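Local coordinates for fluorescence recovery protein (Synechocystis sp., PDB 4JDX) that accelerates the return of the orange carotenoid protein from its active red form to its orange form, restoring fluorescence after non-photochemical quenching in cyanobacteria, at residues 30-33 and 34-37; 42-45 and 46-50; 100-103 and 104-107; 106-109 and 110-114. All coordinates share one frame; numbering follows the deposited sequence.

Contact 1. Residues 30-33 and 34-37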
loop_
_atom_site.group_PDB
_atom_site.type_symbol
_atom_site.label_atom_id
_atom_site.label_comp_id
_atom_site.label_asym_id
_atom_site.label_seq_id
_atom_site.Cartn_x
_atom_site.Cartn_y
_atom_site.Cartn_z
ATOM N N ALA A 30 11.004 -19.195 -7.521
ATOM C CA ALA A 30 10.053 -19.059 -6.424
ATOM C C ALA A 30 9.648 -17.600 -6.260
ATOM O O ALA A 30 8.476 -17.284 -6.046
ATOM C CB ALA A 30 10.666 -19.580 -5.130
ATOM N N TYR A 31 10.635 -16.716 -6.359
ATOM C CA TYR A 31 10.411 -15.281 -6.265
ATOM C C TYR A 31 9.360 -14.839 -7.277
ATOM O O TYR A 31 8.432 -14.100 -6.941
ATOM C CB TYR A 31 11.723 -14.526 -6.495
ATOM C CG TYR A 31 11.567 -13.024 -6.574
ATOM C CD1 TYR A 31 11.138 -12.292 -5.478
ATOM C CD2 TYR A 31 11.854 -12.338 -7.745
ATOM C CE1 TYR A 31 10.995 -10.920 -5.549
ATOM C CE2 TYR A 31 11.713 -10.968 -7.822
ATOM C CZ TYR A 31 11.284 -10.266 -6.723
ATOM O OH TYR A 31 11.147 -8.900 -6.800
ATOM N N GLN A 32 9.501 -15.303 -8.515
ATOM C CA GLN A 32 8.545 -14.975 -9.563
ATOM C C GLN A 32 7.170 -15.548 -9.235
ATOM O O GLN A 32 6.148 -14.920 -9.511
ATOM C CB GLN A 32 9.032 -15.499 -10.913
ATOM C CG GLN A 32 10.265 -14.774 -11.431
ATOM C CD GLN A 32 9.990 -13.319 -11.756
ATOM O OE1 GLN A 32 8.882 -12.962 -12.149
ATOM N NE2 GLN A 32 10.997 -12.468 -11.591
ATOM N N ARG A 33 7.150 -16.736 -8.636
ATOM C CA ARG A 33 5.893 -17.369 -8.258
ATOM C C ARG A 33 5.192 -16.548 -7.182
ATOM O O ARG A 33 3.963 -16.463 -7.152
ATOM C CB ARG A 33 6.131 -18.789 -7.742
ATOM C CG ARG A 33 6.625 -19.772 -8.787
ATOM C CD ARG A 33 6.362 -21.190 -8.328
ATOM N NE ARG A 33 6.737 -22.193 -9.324
ATOM C CZ ARG A 33 7.697 -23.104 -9.173
ATOM N NH1 ARG A 33 8.416 -23.171 -8.061
ATOM N NH2 ARG A 33 7.939 -23.963 -10.149
ATOM N N GLU A 34 5.976 -15.945 -6.295
ATOM C CA GLU A 34 5.419 -15.164 -5.203
ATOM C C GLU A 34 4.848 -13.845 -5.722
ATOM O O GLU A 34 3.853 -13.344 -5.199
ATOM C CB GLU A 34 6.476 -14.897 -4.131
ATOM C CG GLU A 34 5.895 -14.313 -2.859
ATOM C CD GLU A 34 6.873 -14.314 -1.705
ATOM O OE1 GLU A 34 8.097 -14.337 -1.953
ATOM O OE2 GLU A 34 6.413 -14.294 -0.543
ATOM N N LEU A 35 5.483 -13.287 -6.748
ATOM C CA LEU A 35 4.981 -12.078 -7.386
ATOM C C LEU A 35 3.622 -12.345 -8.015
ATOM O O LEU A 35 2.689 -11.557 -7.866
ATOM C CB LEU A 35 5.948 -11.590 -8.464
ATOM C CG LEU A 35 7.342 -11.158 -8.008
ATOM C CD1 LEU A 35 8.157 -10.678 -9.209
ATOM C CD2 LEU A 35 7.267 -10.086 -6.926
ATOM N N ASP A 36 3.519 -13.464 -8.723
ATOM C CA ASP A 36 2.278 -13.833 -9.391
ATOM C C ASP A 36 1.144 -13.996 -8.386
ATOM O O ASP A 36 0.034 -13.507 -8.605
ATOM C CB ASP A 36 2.468 -15.122 -10.193
ATOM C CG ASP A 36 3.294 -14.912 -11.447
ATOM O OD1 ASP A 36 3.353 -13.764 -11.936
ATOM O OD2 ASP A 36 3.882 -15.891 -11.947
ATOM N N GLY A 37 1.427 -14.671 -7.279
ATOM C CA GLY A 37 0.430 -14.876 -6.247
ATOM C C GLY A 37 0.040 -13.558 -5.605
ATOM O O GLY A 37 -1.141 -13.259 -5.443
#
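Leu35 lays its branched end against the ring of Tyr31, one turn earlier in helix 17-47. At the root of the side chain, Leu35 CB rests 3.5 Å from Gln32 O. Leu35 CG comes within 3.3 Å of Tyr31 O and also stands over one face of the tyrosine ring, displaced toward its rim. The two methyls then divide the far end of the ring: CD1 of Leu35 is 3.8 Å from Tyr31 CE2 and makes an off-centre CH-pi contact, while CD2 lies 4.0 Å from Tyr31 CZ. Leu35 CD1 also meets the bent arm of Gln32, 3.8 Å from Gln32 OE1. Tyr31 holds CG opposite its own N (chi1 173°), which carries the ring back to the leucine although the side chain starts off away from it. With alanine in place of Tyr31, Leu35 would probably lose the aromatic surface under its methyls, and Ile69 of helix 53-70 a packing neighbour. Leu35 also packs on Ile52 of the second subunit. Arg33 pairs with Glu97, and Glu34 with Lys72 and Tyr73, so the Tyr31-Leu35 pair is held by dispersion and CH-pi contact while the charges are met in separate salt bridges.

Contact 2. Residues 42-45 and 46-50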
loop_
_atom_site.group_PDB
_atom_site.type_symbol
_atom_site.label_atom_id
_atom_site.label_comp_id
_atom_site.label_asym_id
_atom_site.label_seq_id
_atom_site.Cartn_x
_atom_site.Cartn_y
_atom_site.Cartn_z
ATOM N N VAL A 42 -3.822 -9.139 -4.469
ATOM C CA VAL A 42 -3.973 -7.690 -4.476
ATOM C C VAL A 42 -5.051 -7.272 -5.464
ATOM O O VAL A 42 -5.965 -6.517 -5.129
ATOM C CB VAL A 42 -2.649 -7.004 -4.872
ATOM C CG1 VAL A 42 -2.864 -5.515 -5.175
ATOM C CG2 VAL A 42 -1.608 -7.198 -3.779
ATOM N N GLN A 43 -4.932 -7.774 -6.687
ATOM C CA GLN A 43 -5.871 -7.452 -7.751
ATOM C C GLN A 43 -7.281 -7.871 -7.355
ATOM O O GLN A 43 -8.266 -7.302 -7.828
ATOM C CB GLN A 43 -5.459 -8.164 -9.042
ATOM C CG GLN A 43 -5.461 -7.276 -10.270
ATOM C CD GLN A 43 -4.652 -7.860 -11.412
ATOM O OE1 GLN A 43 -4.174 -8.989 -11.334
ATOM N NE2 GLN A 43 -4.492 -7.089 -12.478
ATOM N N ALA A 44 -7.366 -8.858 -6.469
ATOM C CA ALA A 44 -8.643 -9.444 -6.086
ATOM C C ALA A 44 -9.306 -8.645 -4.970
ATOM O O ALA A 44 -10.444 -8.197 -5.110
ATOM C CB ALA A 44 -8.446 -10.894 -5.656
ATOM N N GLN A 45 -8.588 -8.457 -3.867
ATOM C CA GLN A 45 -9.154 -7.794 -2.698
ATOM C C GLN A 45 -9.280 -6.288 -2.920
ATOM O O GLN A 45 -9.793 -5.567 -2.064
ATOM C CB GLN A 45 -8.329 -8.096 -1.441
ATOM C CG GLN A 45 -6.909 -7.570 -1.473
ATOM C CD GLN A 45 -6.167 -7.812 -0.169
ATOM O OE1 GLN A 45 -5.202 -8.576 -0.123
ATOM N NE2 GLN A 45 -6.610 -7.153 0.897
ATOM N N ALA A 46 -8.816 -5.826 -4.077
ATOM C CA ALA A 46 -8.962 -4.429 -4.465
ATOM C C ALA A 46 -10.282 -4.236 -5.205
ATOM O O ALA A 46 -10.894 -3.169 -5.133
ATOM C CB ALA A 46 -7.791 -3.997 -5.338
ATOM N N SER A 47 -10.714 -5.274 -5.917
ATOM C CA SER A 47 -11.990 -5.250 -6.627
ATOM C C SER A 47 -13.138 -5.546 -5.665
ATOM O O SER A 47 -14.295 -5.229 -5.946
ATOM C CB SER A 47 -11.993 -6.267 -7.772
ATOM O OG SER A 47 -11.963 -7.599 -7.288
ATOM N N GLN A 48 -12.805 -6.150 -4.529
ATOM C CA GLN A 48 -13.797 -6.496 -3.520
ATOM C C GLN A 48 -13.961 -5.362 -2.517
ATOM O O GLN A 48 -14.701 -5.487 -1.541
ATOM C CB GLN A 48 -13.386 -7.774 -2.788
ATOM C CG GLN A 48 -13.340 -9.006 -3.672
ATOM C CD GLN A 48 -12.946 -10.255 -2.906
ATOM O OE1 GLN A 48 -13.543 -10.581 -1.881
ATOM N NE2 GLN A 48 -11.932 -10.957 -3.400
ATOM N N ILE A 49 -13.268 -4.255 -2.760
ATOM C CA ILE A 49 -13.333 -3.112 -1.862
ATOM C C ILE A 49 -14.697 -2.444 -1.916
ATOM O O ILE A 49 -15.237 -2.181 -2.990
ATOM C CB ILE A 49 -12.267 -2.064 -2.197
ATOM C CG1 ILE A 49 -10.873 -2.622 -1.905
ATOM C CG2 ILE A 49 -12.514 -0.787 -1.401
ATOM C CD1 ILE A 49 -9.753 -1.620 -2.098
ATOM N N THR A 50 -15.241 -2.168 -0.737
ATOM C CA THR A 50 -16.501 -1.453 -0.613
ATOM C C THR A 50 -16.320 -0.333 0.396
ATOM O O THR A 50 -16.521 0.840 0.089
ATOM C CB THR A 50 -17.624 -2.386 -0.133
ATOM O OG1 THR A 50 -17.180 -3.111 1.020
ATOM C CG2 THR A 50 -18.014 -3.363 -1.230
#
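Val42 O receives Ala46 N in a weak i to i+4 bond of 3.1 Å in the last turns of helix 17-47, whose C-terminal end frays here. The side chain of Val42 itself faces Leu62 of helix 53-70 and Leu55 of the second subunit. At Gln43 the regular pattern lapses, Ser47 N lying 3.7 Å from Gln43 O; its side-chain amide crosses the dimer interface, where NE2 makes a weak hydrogen bond with Ala46 O of the second subunit. An equally weak reciprocal bond runs from Gln43 of the second subunit to Ala46 O, and the two Ala46 residues pack on each other. Ala44 carries the polar centre of the contact, because its carbonyl oxygen takes three donors. The firmest is the Ser47 hydroxyl, with OG 2.7 Å from Ala44 O and tilted only 16° from the carbonyl plane. Ser47 reaches back because its OG sits between its own N and carbonyl carbon (chi1 68°). Ser47 N, at 3.0 Å from Ala44 O, and Gln48 N, at 3.2 Å from it, add weak bonds, so the i+3 and i+4 amides share one acceptor as the helix loses its regular pattern. Over the same oxygen runs the extended Gln48 chain, with CG 3.3 Å from Ala44 O. The side chain of Gln45 packs on Leu58 and Phe61 of helix 53-70. Beside its carbonyl lies an apolar neighbour, Ile49 CG1, 3.1 Å from Gln45 O.

Contact 3. Residues 100-103 and 104-107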
loop_
_atom_site.group_PDB
_atom_site.type_symbol
_atom_site.label_atom_id
_atom_site.label_comp_id
_atom_site.label_asym_id
_atom_site.label_seq_id
_atom_site.Cartn_x
_atom_site.Cartn_y
_atom_site.Cartn_z
ATOM N N PHE A 100 18.442 -31.663 -6.973
ATOM C CA PHE A 100 19.808 -31.327 -7.361
ATOM C C PHE A 100 20.682 -31.237 -6.114
ATOM O O PHE A 100 21.912 -31.277 -6.196
ATOM C CB PHE A 100 19.850 -30.010 -8.143
ATOM C CG PHE A 100 19.513 -28.800 -7.315
ATOM C CD1 PHE A 100 20.501 -28.114 -6.629
ATOM C CD2 PHE A 100 18.210 -28.348 -7.221
ATOM C CE1 PHE A 100 20.194 -27.007 -5.867
ATOM C CE2 PHE A 100 17.900 -27.240 -6.457
ATOM C CZ PHE A 100 18.892 -26.570 -5.781
ATOM N N LEU A 101 20.033 -31.132 -4.958
ATOM C CA LEU A 101 20.734 -31.051 -3.683
ATOM C C LEU A 101 21.148 -32.424 -3.170
ATOM O O LEU A 101 20.603 -33.446 -3.588
ATOM C CB LEU A 101 19.846 -30.383 -2.635
ATOM C CG LEU A 101 19.481 -28.922 -2.884
ATOM C CD1 LEU A 101 18.456 -28.469 -1.855
ATOM C CD2 LEU A 101 20.730 -28.046 -2.848
ATOM N N ALA A 102 22.115 -32.434 -2.259
ATOM C CA ALA A 102 22.490 -33.647 -1.545
ATOM C C ALA A 102 21.268 -34.214 -0.831
ATOM O O ALA A 102 20.373 -33.472 -0.430
ATOM C CB ALA A 102 23.599 -33.351 -0.545
ATOM N N ALA A 103 21.239 -35.534 -0.674
ATOM C CA ALA A 103 20.102 -36.223 -0.072
ATOM C C ALA A 103 19.827 -35.734 1.349
ATOM O O ALA A 103 18.670 -35.594 1.748
ATOM C CB ALA A 103 20.347 -37.728 -0.074
ATOM N N ASP A 104 20.889 -35.477 2.108
ATOM C CA ASP A 104 20.747 -35.063 3.503
ATOM C C ASP A 104 20.076 -33.692 3.616
ATOM O O ASP A 104 19.277 -33.457 4.522
ATOM C CB ASP A 104 22.107 -35.068 4.218
ATOM C CG ASP A 104 23.148 -34.214 3.515
ATOM O OD1 ASP A 104 22.863 -33.698 2.416
ATOM O OD2 ASP A 104 24.260 -34.071 4.065
ATOM N N LYS A 105 20.393 -32.797 2.687
ATOM C CA LYS A 105 19.774 -31.475 2.654
ATOM C C LYS A 105 18.289 -31.572 2.331
ATOM O O LYS A 105 17.468 -30.894 2.945
ATOM C CB LYS A 105 20.470 -30.588 1.624
ATOM C CG LYS A 105 21.871 -30.181 2.026
ATOM C CD LYS A 105 22.644 -29.603 0.858
ATOM C CE LYS A 105 24.080 -29.323 1.252
ATOM N NZ LYS A 105 24.972 -29.275 0.070
ATOM N N GLN A 106 17.950 -32.416 1.362
ATOM C CA GLN A 106 16.559 -32.597 0.968
ATOM C C GLN A 106 15.725 -33.094 2.143
ATOM O O GLN A 106 14.647 -32.569 2.418
ATOM C CB GLN A 106 16.452 -33.587 -0.194
ATOM C CG GLN A 106 17.121 -33.120 -1.472
ATOM C CD GLN A 106 16.810 -34.020 -2.653
ATOM O OE1 GLN A 106 15.647 -34.270 -2.968
ATOM N NE2 GLN A 106 17.851 -34.512 -3.314
ATOM N N SER A 107 16.240 -34.103 2.838
ATOM C CA SER A 107 15.527 -34.707 3.955
ATOM C C SER A 107 15.285 -33.690 5.062
ATOM O O SER A 107 14.186 -33.602 5.610
ATOM C CB SER A 107 16.316 -35.896 4.506
ATOM O OG SER A 107 16.375 -36.946 3.558
#
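Gln106 turns its side-chain amide back to the backbone just ahead of helix 103-114, with NE2 3.0 Å from Leu101 O. The donor stands above the carbonyl plane, 43° out of it, and the N-H points at the oxygen with an angle of 146°. On the way there Gln106 CG passes 3.4 Å from Ala102 O and 4.0 Å from Leu101 CB. A leucine in place of Gln106 would probably leave Leu101 O without this amide donor and the residues leading into the helix freer to move. The next shell is the first turn itself: Gln106 N bonds to Ala102 O at 3.2 Å. Ala103 O is gripped twice by Ser107, through N at 3.1 Å and OG at 3.2 Å, from opposite faces of its plane. Farther out, Glu19 of helix 17-47 receives both Ala102 N and Lys105 NZ, while Trp15 lies against the lysine in a cation-pi contact, tying this corner to the N-terminal region. This is a helix N-terminus with an alanine N-cap, Ala102, where the N' and N4 positions of a hydrophobic staple, Leu101 and Gln106, are joined partly by a hydrogen bond.

Contact 4. Residues 106-109 and 110-114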
loop_
_atom_site.group_PDB
_atom_site.type_symbol
_atom_site.label_atom_id
_atom_site.label_comp_id
_atom_site.label_asym_id
_atom_site.label_seq_id
_atom_site.Cartn_x
_atom_site.Cartn_y
_atom_site.Cartn_z
ATOM N N GLN A 106 17.950 -32.416 1.362
ATOM C CA GLN A 106 16.559 -32.597 0.968
ATOM C C GLN A 106 15.725 -33.094 2.143
ATOM O O GLN A 106 14.647 -32.569 2.418
ATOM C CB GLN A 106 16.452 -33.587 -0.194
ATOM C CG GLN A 106 17.121 -33.120 -1.472
ATOM C CD GLN A 106 16.810 -34.020 -2.653
ATOM O OE1 GLN A 106 15.647 -34.270 -2.968
ATOM N NE2 GLN A 106 17.851 -34.512 -3.314
ATOM N N SER A 107 16.240 -34.103 2.838
ATOM C CA SER A 107 15.527 -34.707 3.955
ATOM C C SER A 107 15.285 -33.690 5.062
ATOM O O SER A 107 14.186 -33.602 5.610
ATOM C CB SER A 107 16.316 -35.896 4.506
ATOM O OG SER A 107 16.375 -36.946 3.558
ATOM N N LYS A 108 16.321 -32.923 5.384
ATOM C CA LYS A 108 16.240 -31.930 6.447
ATOM C C LYS A 108 15.185 -30.880 6.105
ATOM O O LYS A 108 14.366 -30.508 6.946
ATOM C CB LYS A 108 17.604 -31.265 6.648
ATOM C CG LYS A 108 17.648 -30.249 7.778
ATOM C CD LYS A 108 17.405 -30.902 9.129
ATOM C CE LYS A 108 17.634 -29.918 10.266
ATOM N NZ LYS A 108 17.246 -30.477 11.592
ATOM N N ILE A 109 15.209 -30.418 4.860
ATOM C CA ILE A 109 14.257 -29.420 4.391
ATOM C C ILE A 109 12.823 -29.931 4.488
ATOM O O ILE A 109 11.964 -29.286 5.089
ATOM C CB ILE A 109 14.554 -29.017 2.932
ATOM C CG1 ILE A 109 15.842 -28.192 2.871
ATOM C CG2 ILE A 109 13.390 -28.230 2.339
ATOM C CD1 ILE A 109 16.310 -27.884 1.464
ATOM N N LYS A 110 12.570 -31.092 3.893
ATOM C CA LYS A 110 11.243 -31.693 3.923
ATOM C C LYS A 110 10.760 -31.848 5.360
ATOM O O LYS A 110 9.593 -31.601 5.664
ATOM C CB LYS A 110 11.262 -33.057 3.229
ATOM C CG LYS A 110 11.568 -32.987 1.744
ATOM C CD LYS A 110 11.567 -34.364 1.109
ATOM C CE LYS A 110 11.929 -34.288 -0.362
ATOM N NZ LYS A 110 11.765 -35.596 -1.051
ATOM N N ALA A 111 11.673 -32.247 6.240
ATOM C CA ALA A 111 11.348 -32.481 7.641
ATOM C C ALA A 111 10.882 -31.193 8.312
ATOM O O ALA A 111 9.839 -31.164 8.969
ATOM C CB ALA A 111 12.559 -33.052 8.376
ATOM N N LEU A 112 11.658 -30.129 8.137
ATOM C CA LEU A 112 11.344 -28.839 8.742
ATOM C C LEU A 112 10.016 -28.288 8.225
ATOM O O LEU A 112 9.269 -27.649 8.967
ATOM C CB LEU A 112 12.470 -27.840 8.460
ATOM C CG LEU A 112 13.829 -28.206 9.061
ATOM C CD1 LEU A 112 14.922 -27.283 8.534
ATOM C CD2 LEU A 112 13.770 -28.172 10.586
ATOM N N ALA A 113 9.723 -28.555 6.957
ATOM C CA ALA A 113 8.516 -28.044 6.317
ATOM C C ALA A 113 7.273 -28.823 6.746
ATOM O O ALA A 113 6.166 -28.282 6.745
ATOM C CB ALA A 113 8.668 -28.086 4.803
ATOM N N ARG A 114 7.453 -30.090 7.109
ATOM C CA ARG A 114 6.336 -30.922 7.546
ATOM C C ARG A 114 5.700 -30.349 8.805
ATOM O O ARG A 114 4.477 -30.280 8.921
ATOM C CB ARG A 114 6.793 -32.360 7.805
ATOM C CG ARG A 114 6.796 -33.246 6.571
ATOM C CD ARG A 114 7.122 -34.689 6.932
ATOM N NE ARG A 114 8.561 -34.920 7.046
ATOM C CZ ARG A 114 9.335 -35.388 6.067
ATOM N NH1 ARG A 114 8.824 -35.686 4.880
ATOM N NH2 ARG A 114 10.631 -35.560 6.278
#
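Lys110 N bonds to Gln106 O at 2.9 Å, while the lysine chain runs extended past the same oxygen, its CG 3.2 Å from Gln106 O. One residue on, Ala111 repeats the bond to Ser107 O and sets its methyl carbon CB 3.3 Å from that acceptor. Leu112 bonds through N to Lys108 O and carries the side-chain contact. Its CG lies 3.2 Å from Lys108 O, and its CD1 is 4.1 Å from Lys108 CG. The lysine is brought there by a CG opposite its backbone N (chi1 -178°) and a bend at the next bond, which fold its methylenes across the leucine methyl. Ala113 N then reaches Ile109 O at 3.0 Å. At the end of the segment Arg114 folds back at chi3, and one face of its guanidinium lies over Lys110 O. Ile109, Leu112 and Ala113 meet Ile81, Phe84, Ala85 and Leu88 of helix 80-89. The chemistry is that of an amphipathic C-terminal helix: regular backbone bonds satisfy the amides, apolar residues pack against helix 80-89, and the lysine and arginine chains spend their aliphatic or flat portions on neighbours along the helix.

All four contacts are local, so none closes a long loop; contacts 1, 2 and 3 follow in series, contact 4 overlaps contact 3 at residues 106-107, and none nests. Contact 1 falls in the middle of helix 17-47 and contact 2 at its C-terminal end, with centres about 19 Å apart; both touch helix 53-70 and the second subunit. The chain passes through helices 53-70 and 80-89 before contact 3 opens helix 103-114 and joins its start to helix 17-47. Contact 4 lays that helix against helix 80-89, and Leu101 CD1 meets Ile109 CD1 at 4.0 Å. Contacts 2 and 3, on opposite sides of the chain's centre, lie about 41 Å apart between centres.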